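PDB 3KMI: putative membrane protein COG4129 from Clostridium difficile, which is of unknown function but belongs to a family of putative aromatic acid exporters, the chain here being its helical C-terminal domain. Local coordinates for residues A[27-32]-A[110-115]. Sequence-based numbering, arbitrary orientation.
Sequences DIADII and AFIHKI
Ala-29 packs against one face of the imidazole of His-113 where helices 7-33 and 103-117 run nearly antiparallel, their local axes 8.5 Å apart at closest approach. Ala-29 CB lies over the centre of the His-113 ring, 3.6 Å from its centroid, a CH-pi contact almost on the ring normal. A residue with no more than a methyl suits this place, because the CA atoms of Ala-29 and Ile-112 come within 5.6 Å of each other. Ala-29 CB also meets the branch methyl CG2 of Ile-112 at 3.6 Å, and so is shared between an aromatic face and an aliphatic group.

His-113 carries CG anti to its carbonyl carbon (chi1 -82°), and its ring reaches across to helix 7-33. His-113 NE2 gives its hydrogen to Asp-30 OD1 at 2.8 Å. The oxygen lies practically in the ring plane, yet the N-H...O angle is a bent 138° and the donor stands above the carboxylate plane, the two flat groups being turned 45° apart. Methyl against the face and carboxylate at the edge together restrain the rotation of the imidazole.

On the buried side, the long arm of Ile-112 ends at CD1, 3.7 Å from CD1 of Ile-32. Branched isoleucines suit this layer: CG2 of Ile-112 serves Ala-29 while its other arm meets Ile-32. Leu-25 and Leu-164, the latter on helix 148-176, extend the apolar surroundings of Ile-112, and Ser-109 OG adds a hydrogen bond to Ala-29 O.

The contact thus grades from an aliphatic interior to a polar, partly exposed margin of the helical bundle. There the nearby carboxylate could favour a protonated imidazole, and if the ring is charged, electrostatic attraction would add to the hydrogen bond that ties the two helices.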
ATOM      1  N   ASP A  27       4.118 -14.424  10.809  1.00 10.49           N
ATOM      2  CA  ASP A  27       2.954 -14.399  11.732  1.00 11.97           C
ATOM      3  C   ASP A  27       1.695 -14.233  10.926  1.00 12.11           C
ATOM      4  O   ASP A  27       0.707 -14.885  11.229  1.00 12.86           O
ATOM      5  CB  ASP A  27       2.989 -13.218  12.710  1.00 11.16           C
ATOM      6  CG  ASP A  27       4.075 -13.327  13.728  1.00 12.06           C
ATOM      7  OD1 ASP A  27       4.551 -14.447  13.964  1.00 11.68           O
ATOM      8  OD2 ASP A  27       4.442 -12.274  14.313  1.00 12.85           O
ATOM      9  N   ILE A  28       1.726 -13.334   9.931  1.00 11.06           N
ATOM     10  CA  ILE A  28       0.571 -13.132   9.035  1.00 11.54           C
ATOM     11  C   ILE A  28       0.158 -14.431   8.287  1.00 10.83           C
ATOM     12  O   ILE A  28      -1.024 -14.858   8.319  1.00 11.02           O
ATOM     13  CB  ILE A  28       0.782 -11.926   8.083  1.00 11.47           C
ATOM     14  CG1 ILE A  28       0.702 -10.621   8.898  1.00 14.52           C
ATOM     15  CG2 ILE A  28      -0.268 -11.919   6.968  1.00 11.58           C
ATOM     16  CD1 ILE A  28       1.486  -9.447   8.247  1.00 12.72           C
ATOM     17  N   ALA A  29       1.119 -15.084   7.663  1.00 10.51           N
ATOM     18  CA  ALA A  29       0.848 -16.374   6.983  1.00  9.75           C
ATOM     19  C   ALA A  29       0.162 -17.374   7.954  1.00 10.56           C
ATOM     20  O   ALA A  29      -0.729 -18.118   7.544  1.00  9.61           O
ATOM     21  CB  ALA A  29       2.126 -16.980   6.433  1.00  8.68           C
ATOM     22  N   ASP A  30       0.603 -17.411   9.215  1.00 11.24           N
ATOM     23  CA  ASP A  30       0.038 -18.347  10.218  1.00 12.28           C
ATOM     24  C   ASP A  30      -1.391 -17.988  10.600  1.00 12.38           C
ATOM     25  O   ASP A  30      -2.198 -18.856  10.966  1.00 12.35           O
ATOM     26  CB  ASP A  30       0.879 -18.334  11.506  1.00 13.89           C
ATOM     27  CG  ASP A  30       2.267 -18.939  11.319  1.00 17.98           C
ATOM     28  OD1 ASP A  30       2.440 -19.757  10.399  1.00 22.10           O
ATOM     29  OD2 ASP A  30       3.194 -18.589  12.096  1.00 23.79           O
ATOM     30  N   ILE A  31      -1.697 -16.694  10.582  1.00 11.57           N
ATOM     31  CA  ILE A  31      -3.040 -16.229  10.922  1.00 12.09           C
ATOM     32  C   ILE A  31      -4.061 -16.680   9.860  1.00 11.97           C
ATOM     33  O   ILE A  31      -5.187 -17.101  10.197  1.00 10.99           O
ATOM     34  CB  ILE A  31      -3.086 -14.711  11.156  1.00 13.08           C
ATOM     35  CG1 ILE A  31      -2.443 -14.391  12.525  1.00 13.64           C
ATOM     36  CG2 ILE A  31      -4.557 -14.237  11.111  1.00 13.57           C
ATOM     37  CD1 ILE A  31      -1.939 -12.977  12.705  1.00 16.49           C
ATOM     38  N   ILE A  32      -3.654 -16.654   8.586  1.00 11.02           N
ATOM     39  CA  ILE A  32      -4.539 -17.142   7.509  1.00 10.30           C
ATOM     40  C   ILE A  32      -5.047 -18.557   7.804  1.00 11.08           C
ATOM     41  O   ILE A  32      -6.243 -18.842   7.630  1.00 10.27           O
ATOM     42  CB  ILE A  32      -3.859 -17.069   6.110  1.00  9.84           C
ATOM     43  CG1 ILE A  32      -3.510 -15.628   5.794  1.00  8.35           C
ATOM     44  CG2 ILE A  32      -4.721 -17.728   4.998  1.00  8.94           C
ATOM     45  CD1 ILE A  32      -2.493 -15.441   4.660  1.00  8.59           C
ATOM     46  N   ALA A 110       1.068 -20.446   2.156  1.00  5.67           N
ATOM     47  CA  ALA A 110       2.311 -21.140   1.801  1.00  6.32           C
ATOM     48  C   ALA A 110       3.276 -20.179   1.098  1.00  6.19           C
ATOM     49  O   ALA A 110       4.474 -20.161   1.384  1.00  6.74           O
ATOM     50  CB  ALA A 110       2.009 -22.367   0.910  1.00  6.01           C
ATOM     51  N   PHE A 111       2.742 -19.363   0.210  1.00  5.45           N
ATOM     52  CA  PHE A 111       3.566 -18.404  -0.566  1.00  6.52           C
ATOM     53  C   PHE A 111       4.200 -17.329   0.352  1.00  6.70           C
ATOM     54  O   PHE A 111       5.379 -16.980   0.199  1.00  7.11           O
ATOM     55  CB  PHE A 111       2.727 -17.775  -1.690  1.00  6.50           C
ATOM     56  CG  PHE A 111       3.487 -16.787  -2.559  1.00  8.76           C
ATOM     57  CD1 PHE A 111       4.650 -17.169  -3.233  1.00  9.11           C
ATOM     58  CD2 PHE A 111       3.006 -15.493  -2.736  1.00 10.81           C
ATOM     59  CE1 PHE A 111       5.353 -16.238  -4.053  1.00 10.75           C
ATOM     60  CE2 PHE A 111       3.686 -14.566  -3.545  1.00 12.15           C
ATOM     61  CZ  PHE A 111       4.874 -14.942  -4.190  1.00 12.11           C
ATOM     62  N   ILE A 112       3.431 -16.828   1.316  1.00  5.92           N
ATOM     63  CA  ILE A 112       3.939 -15.891   2.301  1.00  6.70           C
ATOM     64  C   ILE A 112       5.026 -16.523   3.204  1.00  7.04           C
ATOM     65  O   ILE A 112       6.018 -15.875   3.522  1.00  8.09           O
ATOM     66  CB  ILE A 112       2.789 -15.269   3.178  1.00  6.09           C
ATOM     67  CG1 ILE A 112       1.845 -14.456   2.275  1.00  7.62           C
ATOM     68  CG2 ILE A 112       3.398 -14.389   4.268  1.00  5.79           C
ATOM     69  CD1 ILE A 112       0.505 -14.043   2.910  1.00  8.02           C
ATOM     70  N   HIS A 113       4.822 -17.761   3.632  1.00  6.87           N
ATOM     71  CA  HIS A 113       5.898 -18.509   4.329  1.00  9.05           C
ATOM     72  C   HIS A 113       7.155 -18.627   3.490  1.00  7.98           C
ATOM     73  O   HIS A 113       8.271 -18.473   3.997  1.00  8.10           O
ATOM     74  CB  HIS A 113       5.462 -19.924   4.728  1.00  8.94           C
ATOM     75  CG  HIS A 113       4.667 -19.980   5.999  1.00 15.91           C
ATOM     76  ND1 HIS A 113       3.394 -20.501   6.058  1.00 20.23           N
ATOM     77  CD2 HIS A 113       4.973 -19.606   7.266  1.00 19.45           C
ATOM     78  CE1 HIS A 113       2.936 -20.416   7.297  1.00 18.07           C
ATOM     79  NE2 HIS A 113       3.871 -19.869   8.048  1.00 19.22           N
ATOM     80  N   LYS A 114       6.976 -18.936   2.215  1.00  7.34           N
ATOM     81  CA  LYS A 114       8.093 -19.085   1.309  1.00  7.67           C
ATOM     82  C   LYS A 114       8.847 -17.768   1.281  1.00  7.45           C
ATOM     83  O   LYS A 114      10.083 -17.726   1.405  1.00  8.30           O
ATOM     84  CB  LYS A 114       7.620 -19.496  -0.090  1.00  6.19           C
ATOM     85  CG  LYS A 114       8.740 -19.616  -1.125  1.00  8.44           C
ATOM     86  CD  LYS A 114       8.161 -20.021  -2.460  1.00 11.41           C
ATOM     87  CE  LYS A 114       9.216 -20.331  -3.516  1.00 11.18           C
ATOM     88  NZ  LYS A 114       8.509 -20.806  -4.751  1.00  8.85           N
ATOM     89  N   ILE A 115       8.109 -16.689   1.120  1.00  7.85           N
ATOM     90  CA  ILE A 115       8.717 -15.349   1.109  1.00  8.69           C
ATOM     91  C   ILE A 115       9.463 -15.089   2.445  1.00  8.83           C
ATOM     92  O   ILE A 115      10.615 -14.630   2.463  1.00  9.72           O
ATOM     93  CB  ILE A 115       7.675 -14.224   0.842  1.00  9.13           C
ATOM     94  CG1 ILE A 115       7.027 -14.351  -0.562  1.00  9.06           C
ATOM     95  CG2 ILE A 115       8.348 -12.835   1.055  1.00  9.85           C
ATOM     96  CD1 ILE A 115       5.830 -13.354  -0.823  1.00 11.84           C
TER